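Local coordinates for cytosolic phospholipase A2 delta (Homo sapiens, PDB 5IXC), which cuts fatty acids from the sn-2 position of glycerophospholipids in a calcium-dependent reaction, preferring linoleic acid there, at residues A[329-334]-A[676-681]; A[360-365]-A[657-662]; A[718-723]-A[731-736]. One frame throughout, in Å; residues are numbered along the deposited sequence.

Contact 1 (A[329-334]-A[676-681]). With 7FA (methyl (R)-(6Z,9Z,12Z)-octadeca-6,9,12-trien-1-ylphosphonofluoridate), chain C.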
loop_
_atom_site.group_PDB
_atom_site.type_symbol
_atom_site.label_atom_id
_atom_site.label_comp_id
_atom_site.label_asym_id
_atom_site.label_seq_id
_atom_site.Cartn_x
_atom_site.Cartn_y
_atom_site.Cartn_z
ATOM N N ILE A 329 -5.187 -19.779 -4.461
ATOM C CA ILE A 329 -4.635 -19.420 -5.768
ATOM C C ILE A 329 -3.694 -18.248 -5.576
ATOM O O ILE A 329 -3.974 -17.306 -4.834
ATOM C CB ILE A 329 -5.711 -19.050 -6.799
ATOM C CG1 ILE A 329 -6.505 -20.292 -7.187
ATOM C CG2 ILE A 329 -5.094 -18.454 -8.063
ATOM C CD1 ILE A 329 -7.861 -19.954 -7.752
ATOM N N MET A 330 -2.571 -18.332 -6.266
ATOM C CA MET A 330 -1.536 -17.310 -6.238
ATOM C C MET A 330 -1.252 -16.950 -7.685
ATOM O O MET A 330 -0.974 -17.836 -8.491
ATOM C CB MET A 330 -0.298 -17.892 -5.577
ATOM C CG MET A 330 0.743 -16.894 -5.165
ATOM S SD MET A 330 1.907 -17.743 -4.085
ATOM C CE MET A 330 2.938 -18.602 -5.257
ATOM N N ALA A 331 -1.328 -15.665 -8.013
ATOM C CA ALA A 331 -1.159 -15.215 -9.404
ATOM C C ALA A 331 -0.238 -13.999 -9.544
ATOM O O ALA A 331 -0.252 -13.109 -8.705
ATOM C CB ALA A 331 -2.510 -14.916 -10.026
ATOM N N THR A 332 0.559 -13.990 -10.608
ATOM C CA THR A 332 1.476 -12.892 -10.892
ATOM C C THR A 332 0.789 -11.843 -11.732
ATOM O O THR A 332 -0.345 -12.016 -12.159
ATOM C CB THR A 332 2.722 -13.329 -11.707
ATOM O OG1 THR A 332 2.340 -13.684 -13.048
ATOM C CG2 THR A 332 3.439 -14.477 -11.040
ATOM N N GLY A 333 1.515 -10.762 -11.994
ATOM C CA GLY A 333 1.074 -9.740 -12.934
ATOM C C GLY A 333 1.367 -10.135 -14.364
ATOM O O GLY A 333 1.679 -11.280 -14.652
ATOM N N GLY A 334 1.277 -9.155 -15.254
ATOM C CA GLY A 334 1.437 -9.366 -16.703
ATOM C C GLY A 334 0.360 -8.738 -17.585
ATOM O O GLY A 334 0.076 -9.228 -18.677
ATOM N N PHE A 676 -0.041 -19.747 -10.291
ATOM C CA PHE A 676 -0.120 -19.460 -11.714
ATOM C C PHE A 676 0.836 -18.351 -12.065
ATOM O O PHE A 676 0.829 -17.288 -11.444
ATOM C CB PHE A 676 -1.532 -19.039 -12.118
ATOM C CG PHE A 676 -2.588 -20.070 -11.822
ATOM C CD1 PHE A 676 -2.419 -21.397 -12.205
ATOM C CD2 PHE A 676 -3.755 -19.710 -11.175
ATOM C CE1 PHE A 676 -3.386 -22.343 -11.927
ATOM C CE2 PHE A 676 -4.721 -20.652 -10.889
ATOM C CZ PHE A 676 -4.538 -21.968 -11.269
ATOM N N ASP A 677 1.631 -18.578 -13.098
ATOM C CA ASP A 677 2.684 -17.638 -13.462
ATOM C C ASP A 677 2.532 -17.195 -14.907
ATOM O O ASP A 677 2.444 -18.019 -15.803
ATOM C CB ASP A 677 4.044 -18.295 -13.263
ATOM C CG ASP A 677 5.177 -17.301 -13.271
ATOM O OD1 ASP A 677 5.554 -16.853 -12.174
ATOM O OD2 ASP A 677 5.676 -16.957 -14.365
ATOM N N TYR A 678 2.540 -15.890 -15.131
ATOM C CA TYR A 678 2.248 -15.343 -16.466
ATOM C C TYR A 678 3.434 -14.651 -17.126
ATOM O O TYR A 678 3.278 -13.948 -18.111
ATOM C CB TYR A 678 1.020 -14.436 -16.413
ATOM C CG TYR A 678 -0.158 -15.133 -15.782
ATOM C CD1 TYR A 678 -0.711 -16.237 -16.374
ATOM C CD2 TYR A 678 -0.697 -14.699 -14.566
ATOM C CE1 TYR A 678 -1.768 -16.899 -15.801
ATOM C CE2 TYR A 678 -1.776 -15.354 -13.993
ATOM C CZ TYR A 678 -2.295 -16.462 -14.619
ATOM O OH TYR A 678 -3.351 -17.141 -14.063
ATOM N N SER A 679 4.624 -14.900 -16.604
ATOM C CA SER A 679 5.856 -14.422 -17.226
ATOM C C SER A 679 6.144 -15.109 -18.571
ATOM O O SER A 679 5.830 -16.270 -18.757
ATOM C CB SER A 679 7.014 -14.661 -16.274
ATOM O OG SER A 679 8.216 -14.223 -16.846
ATOM N N LEU A 680 6.752 -14.379 -19.502
ATOM C CA LEU A 680 7.129 -14.921 -20.827
ATOM C C LEU A 680 8.601 -15.337 -20.900
ATOM O O LEU A 680 8.997 -16.123 -21.756
ATOM C CB LEU A 680 6.817 -13.910 -21.933
ATOM C CG LEU A 680 5.323 -13.685 -22.187
ATOM C CD1 LEU A 680 5.067 -12.549 -23.168
ATOM C CD2 LEU A 680 4.640 -14.960 -22.662
ATOM N N SER A 681 9.407 -14.770 -20.020
ATOM C CA SER A 681 10.755 -15.244 -19.742
ATOM C C SER A 681 10.758 -15.498 -18.237
ATOM O O SER A 681 9.918 -14.960 -17.529
ATOM C CB SER A 681 11.762 -14.157 -20.107
ATOM O OG SER A 681 11.431 -12.924 -19.478
HETATM C C1 7FA C . -0.175 -3.778 -15.323
HETATM P P1 7FA C . 0.633 -4.960 -14.217
HETATM C C2 7FA C . 0.417 -3.774 -16.729
HETATM O O2 7FA C . 2.022 -4.338 -13.738
HETATM C C3 7FA C . -0.224 -2.600 -17.454
HETATM C C4 7FA C . 0.177 -2.420 -18.919
HETATM C C5 7FA C . -0.778 -1.369 -19.474
HETATM C C6 7FA C . -0.436 -0.799 -20.830
HETATM C C7 7FA C . -0.820 0.465 -21.046
HETATM C C8 7FA C . -0.574 1.205 -22.342
HETATM C C9 7FA C . -1.436 2.451 -22.310
HETATM C CM 7FA C . 3.232 -5.046 -13.938
HETATM C C10 7FA C . -0.989 3.558 -21.714
HETATM C C11 7FA C . -1.864 4.785 -21.656
HETATM C C12 7FA C . -1.090 6.058 -21.892
HETATM C C13 7FA C . -1.015 6.985 -20.940
HETATM C C14 7FA C . -0.235 8.252 -21.204
HETATM C C15 7FA C . 1.273 8.030 -21.091
HETATM C C16 7FA C . 2.058 9.037 -21.926
HETATM C C17 7FA C . 1.911 10.457 -21.383
HETATM C C18 7FA C . 2.972 11.378 -21.957
HETATM O O1 7FA C . 0.781 -6.297 -14.802
#
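The glycine loop that probably forms the oxyanion hole of the catalytic domain is braced where T332 meets Y678 and D677, just past the ends of two parallel strands. T332 OG1, placed between its backbone N and carbonyl carbon (chi1 69°), accepts a hydrogen bond from Y678 N at 3.0 Å. T332 OG1 also donates to a lone pair of G333 O in the carbonyl plane, at 3.0 Å, so one atom joins the loop to its neighbour and steadies its turn. T332 CG2, the other branch, lies 3.4 Å from D677 OD1. With T332 replaced by an alanine, Y678 N would probably lose its acceptor, G333 O its donor and D677 OD1 the CG2 methyl beside it, leaving the loop freer to shift.

Upstream, strands 327-331 and 672-676 run side by side in the mixed sheet, paired A331 with F676. F676 N bonds to M330 O at 2.8 Å, while T332 N to F676 O is weak. The F676 ring sets CE2 3.6 Å from CG2 of I329, the two side chains crossing obliquely. A331 CB and the carbonyls of T332 and G333 reach the edge of the Y678 ring, whose OH bonds to H345 on helix 335-351. Beyond the turn, G334 N donates to O1 of the fluorophosphonate inhibitor at 2.9 Å, and G335 N bonds to the inhibitor too; both glycines bind substrate.

Contact 2 (A[360-365]-A[657-662]). With 7FA (methyl (R)-(6Z,9Z,12Z)-octadeca-6,9,12-trien-1-ylphosphonofluoridate), chain C.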
loop_
_atom_site.group_PDB
_atom_site.type_symbol
_atom_site.label_atom_id
_atom_site.label_comp_id
_atom_site.label_asym_id
_atom_site.label_seq_id
_atom_site.Cartn_x
_atom_site.Cartn_y
_atom_site.Cartn_z
ATOM N N TYR A 360 -8.885 -19.327 -0.947
ATOM C CA TYR A 360 -8.291 -17.996 -1.173
ATOM C C TYR A 360 -7.870 -17.751 -2.619
ATOM O O TYR A 360 -7.316 -18.623 -3.269
ATOM C CB TYR A 360 -7.040 -17.800 -0.321
ATOM C CG TYR A 360 -7.255 -17.658 1.160
ATOM C CD1 TYR A 360 -7.940 -16.570 1.683
ATOM C CD2 TYR A 360 -6.713 -18.594 2.050
ATOM C CE1 TYR A 360 -8.106 -16.432 3.055
ATOM C CE2 TYR A 360 -6.884 -18.470 3.415
ATOM C CZ TYR A 360 -7.587 -17.393 3.913
ATOM O OH TYR A 360 -7.751 -17.272 5.277
ATOM N N PHE A 361 -8.110 -16.537 -3.085
ATOM C CA PHE A 361 -7.754 -16.147 -4.439
ATOM C C PHE A 361 -6.961 -14.837 -4.390
ATOM O O PHE A 361 -7.502 -13.771 -4.098
ATOM C CB PHE A 361 -9.036 -16.017 -5.262
ATOM C CG PHE A 361 -8.832 -15.795 -6.740
ATOM C CD1 PHE A 361 -7.580 -15.825 -7.337
ATOM C CD2 PHE A 361 -9.943 -15.578 -7.542
ATOM C CE1 PHE A 361 -7.445 -15.606 -8.704
ATOM C CE2 PHE A 361 -9.812 -15.375 -8.901
ATOM C CZ PHE A 361 -8.561 -15.390 -9.485
ATOM N N SER A 362 -5.666 -14.931 -4.665
ATOM C CA SER A 362 -4.808 -13.745 -4.643
ATOM C C SER A 362 -4.190 -13.489 -6.001
ATOM O O SER A 362 -3.863 -14.425 -6.746
ATOM C CB SER A 362 -3.710 -13.853 -3.578
ATOM O OG SER A 362 -2.668 -14.744 -3.963
ATOM N N GLY A 363 -4.059 -12.210 -6.318
ATOM C CA GLY A 363 -3.390 -11.789 -7.542
ATOM C C GLY A 363 -2.701 -10.447 -7.413
ATOM O O GLY A 363 -2.909 -9.727 -6.438
ATOM N N ILE A 364 -1.859 -10.161 -8.401
ATOM C CA ILE A 364 -1.150 -8.899 -8.564
ATOM C C ILE A 364 -1.462 -8.307 -9.950
ATOM O O ILE A 364 -1.661 -9.024 -10.923
ATOM C CB ILE A 364 0.385 -9.092 -8.437
ATOM C CG1 ILE A 364 0.772 -9.294 -6.974
ATOM C CG2 ILE A 364 1.165 -7.907 -9.000
ATOM C CD1 ILE A 364 2.269 -9.334 -6.707
ATOM N N SER A 365 -1.479 -6.983 -10.015
ATOM C CA SER A 365 -1.561 -6.230 -11.282
ATOM C C SER A 365 -2.621 -6.747 -12.292
ATOM O O SER A 365 -3.811 -6.722 -11.990
ATOM C CB SER A 365 -0.168 -6.087 -11.916
ATOM O OG SER A 365 -0.200 -5.011 -12.849
ATOM N N ASN A 657 7.048 -10.120 -9.325
ATOM C CA ASN A 657 6.572 -10.873 -8.172
ATOM C C ASN A 657 5.236 -11.525 -8.373
ATOM O O ASN A 657 4.565 -11.279 -9.357
ATOM C CB ASN A 657 6.561 -9.998 -6.926
ATOM C CG ASN A 657 7.893 -10.018 -6.204
ATOM O OD1 ASN A 657 8.608 -9.018 -6.194
ATOM N ND2 ASN A 657 8.239 -11.168 -5.601
ATOM N N THR A 658 4.903 -12.411 -7.441
ATOM C CA THR A 658 3.579 -13.024 -7.352
ATOM C C THR A 658 2.988 -12.675 -5.992
ATOM O O THR A 658 3.651 -12.088 -5.160
ATOM C CB THR A 658 3.621 -14.553 -7.547
ATOM O OG1 THR A 658 2.279 -15.060 -7.644
ATOM C CG2 THR A 658 4.410 -15.266 -6.407
ATOM N N SER A 659 1.735 -13.053 -5.775
ATOM C CA SER A 659 0.993 -12.636 -4.577
ATOM C C SER A 659 1.256 -13.507 -3.338
ATOM O O SER A 659 0.361 -13.726 -2.531
ATOM C CB SER A 659 -0.513 -12.572 -4.888
ATOM O OG SER A 659 -0.973 -13.761 -5.516
ATOM N N SER A 660 2.490 -13.968 -3.164
ATOM C CA SER A 660 2.850 -14.796 -1.992
ATOM C C SER A 660 2.527 -14.132 -0.642
ATOM O O SER A 660 2.063 -14.800 0.284
ATOM C CB SER A 660 4.338 -15.158 -1.979
ATOM O OG SER A 660 5.007 -14.673 -3.106
ATOM N N PRO A 661 2.814 -12.830 -0.505
ATOM C CA PRO A 661 2.636 -12.215 0.808
ATOM C C PRO A 661 1.234 -12.382 1.399
ATOM O O PRO A 661 1.088 -12.522 2.607
ATOM C CB PRO A 661 2.946 -10.742 0.547
ATOM C CG PRO A 661 3.903 -10.765 -0.596
ATOM C CD PRO A 661 3.415 -11.890 -1.469
ATOM N N SER A 662 0.220 -12.384 0.555
ATOM C CA SER A 662 -1.133 -12.677 1.015
ATOM C C SER A 662 -1.271 -14.131 1.464
ATOM O O SER A 662 -1.984 -14.431 2.421
ATOM C CB SER A 662 -2.149 -12.356 -0.073
ATOM O OG SER A 662 -2.510 -10.986 0.001
HETATM C C1 7FA C . -0.175 -3.778 -15.323
HETATM P P1 7FA C . 0.633 -4.960 -14.217
HETATM C C2 7FA C . 0.417 -3.774 -16.729
HETATM O O2 7FA C . 2.022 -4.338 -13.738
HETATM C C3 7FA C . -0.224 -2.600 -17.454
HETATM C C4 7FA C . 0.177 -2.420 -18.919
HETATM C C5 7FA C . -0.778 -1.369 -19.474
HETATM C C6 7FA C . -0.436 -0.799 -20.830
HETATM C C7 7FA C . -0.820 0.465 -21.046
HETATM C C8 7FA C . -0.574 1.205 -22.342
HETATM C C9 7FA C . -1.436 2.451 -22.310
HETATM C CM 7FA C . 3.232 -5.046 -13.938
HETATM C C10 7FA C . -0.989 3.558 -21.714
HETATM C C11 7FA C . -1.864 4.785 -21.656
HETATM C C12 7FA C . -1.090 6.058 -21.892
HETATM C C13 7FA C . -1.015 6.985 -20.940
HETATM C C14 7FA C . -0.235 8.252 -21.204
HETATM C C15 7FA C . 1.273 8.030 -21.091
HETATM C C16 7FA C . 2.058 9.037 -21.926
HETATM C C17 7FA C . 1.911 10.457 -21.383
HETATM C C18 7FA C . 2.972 11.378 -21.957
HETATM O O1 7FA C . 0.781 -6.297 -14.802
#
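Strand 360-364 passes the loop 657-659 with G363 and S659 closest, their CA atoms 5.4 Å apart, and no backbone hydrogen bond links the two segments; side chains make the junction. S362 and S659 reach for each other, and their hydroxyls share a hydrogen bond, S362 OG to S659 OG at 2.5 Å. Both OG atoms lie between their own backbone N and carbonyl carbon (chi1 75° for S362, 50° for S659), a torsion that brings each towards the other across the gap. Each hydroxyl is held a second time by strand 327-331: S362 OG bonds to I329 O, and S659 OG to A331 N. The serine pair thus ties loop, strand and neighbouring strand at one buried point.

Two residues on, I364 stretches towards the loop with its chain extended. I364 CD1 ends 3.4 Å from T658 O, and I364 CG1 lies alongside the CB of S659. Beside the serine pair, S662 CB rests 4.1 Å from S362 CB.

The strand then delivers the nucleophile. S365 sits in the sharp turn between strand 360-364 and helix 366-374, with a positive phi of 46°: a nucleophile elbow, as in the patatin-like hydrolases, built here on the sequence Gly-Ile-Ser. S365 OG is covalently bonded to P1 of the inhibitor at 1.6 Å. The side chain of D651, probably the proton acceptor, is about 9 Å from that of N657.

Strand 360-364 lies between strands 327-331 and 463-470. Helix 685-695 backs T658 and P661, and S662 touches strand 463-470, its OG bonded to E486.

Contact 3 (A[718-723]-A[731-736])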
loop_
_atom_site.group_PDB
_atom_site.type_symbol
_atom_site.label_atom_id
_atom_site.label_comp_id
_atom_site.label_asym_id
_atom_site.label_seq_id
_atom_site.Cartn_x
_atom_site.Cartn_y
_atom_site.Cartn_z
ATOM N N HIS A 718 4.544 -28.188 -12.238
ATOM C CA HIS A 718 5.698 -28.566 -11.426
ATOM C C HIS A 718 5.318 -28.627 -9.973
ATOM O O HIS A 718 4.771 -27.670 -9.421
ATOM C CB HIS A 718 6.848 -27.574 -11.574
ATOM C CG HIS A 718 7.316 -27.406 -12.979
ATOM N ND1 HIS A 718 8.549 -27.837 -13.414
ATOM C CD2 HIS A 718 6.706 -26.865 -14.054
ATOM C CE1 HIS A 718 8.682 -27.556 -14.698
ATOM N NE2 HIS A 718 7.578 -26.962 -15.108
ATOM N N LEU A 719 5.613 -29.763 -9.358
ATOM C CA LEU A 719 5.376 -29.954 -7.938
ATOM C C LEU A 719 6.635 -29.550 -7.204
ATOM O O LEU A 719 7.724 -29.993 -7.541
ATOM C CB LEU A 719 5.033 -31.417 -7.642
ATOM C CG LEU A 719 4.785 -31.859 -6.193
ATOM C CD1 LEU A 719 3.606 -31.146 -5.529
ATOM C CD2 LEU A 719 4.550 -33.364 -6.187
ATOM N N PHE A 720 6.479 -28.664 -6.232
ATOM C CA PHE A 720 7.547 -28.358 -5.282
ATOM C C PHE A 720 7.023 -28.721 -3.920
ATOM O O PHE A 720 6.055 -28.137 -3.433
ATOM C CB PHE A 720 7.956 -26.896 -5.322
ATOM C CG PHE A 720 8.446 -26.459 -6.663
ATOM C CD1 PHE A 720 9.676 -26.881 -7.131
ATOM C CD2 PHE A 720 7.661 -25.663 -7.479
ATOM C CE1 PHE A 720 10.130 -26.498 -8.382
ATOM C CE2 PHE A 720 8.102 -25.272 -8.728
ATOM C CZ PHE A 720 9.341 -25.689 -9.182
ATOM N N SER A 721 7.644 -29.733 -3.347
ATOM C CA SER A 721 7.207 -30.304 -2.094
ATOM C C SER A 721 8.444 -30.697 -1.370
ATOM O O SER A 721 9.299 -31.388 -1.919
ATOM C CB SER A 721 6.346 -31.548 -2.315
ATOM O OG SER A 721 4.971 -31.209 -2.338
ATOM N N ASP A 722 8.544 -30.257 -0.135
ATOM C CA ASP A 722 9.613 -30.712 0.702
ATOM C C ASP A 722 8.942 -31.403 1.890
ATOM O O ASP A 722 8.564 -30.745 2.850
ATOM C CB ASP A 722 10.508 -29.521 1.103
ATOM C CG ASP A 722 12.001 -29.755 0.829
ATOM O OD1 ASP A 722 12.794 -28.817 1.063
ATOM O OD2 ASP A 722 12.399 -30.854 0.385
ATOM N N PRO A 723 8.725 -32.731 1.790
ATOM C CA PRO A 723 8.552 -33.555 2.989
ATOM C C PRO A 723 9.843 -33.540 3.837
ATOM O O PRO A 723 9.808 -33.867 5.028
ATOM C CB PRO A 723 8.223 -34.953 2.428
ATOM C CG PRO A 723 7.625 -34.665 1.088
ATOM C CD PRO A 723 8.401 -33.486 0.568
ATOM N N LEU A 731 3.012 -27.066 -3.156
ATOM C CA LEU A 731 3.074 -26.068 -4.204
ATOM C C LEU A 731 3.013 -26.674 -5.599
ATOM O O LEU A 731 3.914 -27.408 -6.023
ATOM C CB LEU A 731 4.344 -25.255 -4.040
ATOM C CG LEU A 731 4.137 -23.759 -4.207
ATOM C CD1 LEU A 731 5.318 -23.029 -3.620
ATOM C CD2 LEU A 731 3.952 -23.383 -5.670
ATOM N N LEU A 732 1.924 -26.363 -6.289
ATOM C CA LEU A 732 1.751 -26.713 -7.690
ATOM C C LEU A 732 1.905 -25.442 -8.491
ATOM O O LEU A 732 1.168 -24.481 -8.265
ATOM C CB LEU A 732 0.371 -27.343 -7.935
ATOM C CG LEU A 732 0.290 -28.859 -8.159
ATOM C CD1 LEU A 732 1.276 -29.674 -7.335
ATOM C CD2 LEU A 732 -1.129 -29.317 -7.876
ATOM N N HIS A 733 2.857 -25.453 -9.418
ATOM C CA HIS A 733 3.222 -24.265 -10.177
ATOM C C HIS A 733 2.954 -24.453 -11.662
ATOM O O HIS A 733 3.329 -25.469 -12.245
ATOM C CB HIS A 733 4.698 -23.956 -9.965
ATOM C CG HIS A 733 5.163 -22.690 -10.616
ATOM N ND1 HIS A 733 4.796 -21.440 -10.161
ATOM C CD2 HIS A 733 5.992 -22.480 -11.666
ATOM C CE1 HIS A 733 5.366 -20.517 -10.915
ATOM N NE2 HIS A 733 6.094 -21.121 -11.836
ATOM N N PHE A 734 2.340 -23.440 -12.269
ATOM C CA PHE A 734 1.917 -23.516 -13.659
ATOM C C PHE A 734 2.548 -22.433 -14.512
ATOM O O PHE A 734 1.994 -21.355 -14.646
ATOM C CB PHE A 734 0.409 -23.396 -13.730
ATOM C CG PHE A 734 -0.311 -24.474 -12.983
ATOM C CD1 PHE A 734 -0.711 -25.636 -13.635
ATOM C CD2 PHE A 734 -0.591 -24.334 -11.635
ATOM C CE1 PHE A 734 -1.382 -26.632 -12.955
ATOM C CE2 PHE A 734 -1.263 -25.327 -10.948
ATOM C CZ PHE A 734 -1.662 -26.477 -11.612
ATOM N N PRO A 735 3.706 -22.727 -15.114
ATOM C CA PRO A 735 4.318 -21.760 -16.007
ATOM C C PRO A 735 3.461 -21.508 -17.224
ATOM O O PRO A 735 2.686 -22.360 -17.607
ATOM C CB PRO A 735 5.622 -22.424 -16.441
ATOM C CG PRO A 735 5.714 -23.719 -15.739
ATOM C CD PRO A 735 4.420 -24.010 -15.075
ATOM N N LEU A 736 3.618 -20.335 -17.819
ATOM C CA LEU A 736 2.944 -20.007 -19.068
ATOM C C LEU A 736 3.744 -20.560 -20.240
ATOM O O LEU A 736 4.555 -19.866 -20.842
ATOM C CB LEU A 736 2.774 -18.496 -19.199
ATOM C CG LEU A 736 2.091 -17.989 -20.470
ATOM C CD1 LEU A 736 0.749 -18.674 -20.683
ATOM C CD2 LEU A 736 1.916 -16.481 -20.389
#
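F720 and H733 lie slantwise to one another on one face of this beta hairpin, the edge of the phenyl ring turned to the histidine: F720 CE2 comes 3.9 Å from H733 CB, which sits near the ring plane. With chi1 at -176°, H733 swings its ring away from the backbone N, so that NE2 bonds to P683 O and ND1 to S675 OG. On the same face, F720 CB and L731 CB are 4.2 Å apart. The H718 side chain crosses P735 at about a right angle, with H718 CD2 3.7 Å from P735 CG, and its NE2 bonds to R715 N. On the other face, L719 and L732 meet through their CD1 methyls.

The two strands run antiparallel, 150° between their directions. H718 and H733 form a hydrogen-bonded pair, H718 N to H733 O at 3.0 Å and H733 N to H718 O at 2.9 Å. F720 N bonds to L731 O at 2.9 Å, whereas the bond from L731 N to F720 O is weak.

Strand 718-720 ends the mixed sheet; strand 730-734 joins it to strand 672-676, and L687 of helix 685-695 packs on F720, L731 and H733.

How the contacts relate
Following the chain, segment 329-334 comes first, then 360-365. Contact 2 closes when the chain returns at 657-662, and contact 1 closes shortly after at 676-681, so contact 2 is nested inside the long loop of contact 1. Contact 3 follows in series as a short hairpin. All three reach one mixed sheet, where strands 360-364, 327-331, 672-676, 730-734 and 718-720 lie side by side in that order. Contacts 1 and 2 join through backbone bonds of I329 to Y360 and S362, and together bring a substrate-binding glycine and the nucleophile to the inhibitor. Contact 3 meets contact 1 where D677 bonds to F734, but does not touch contact 2.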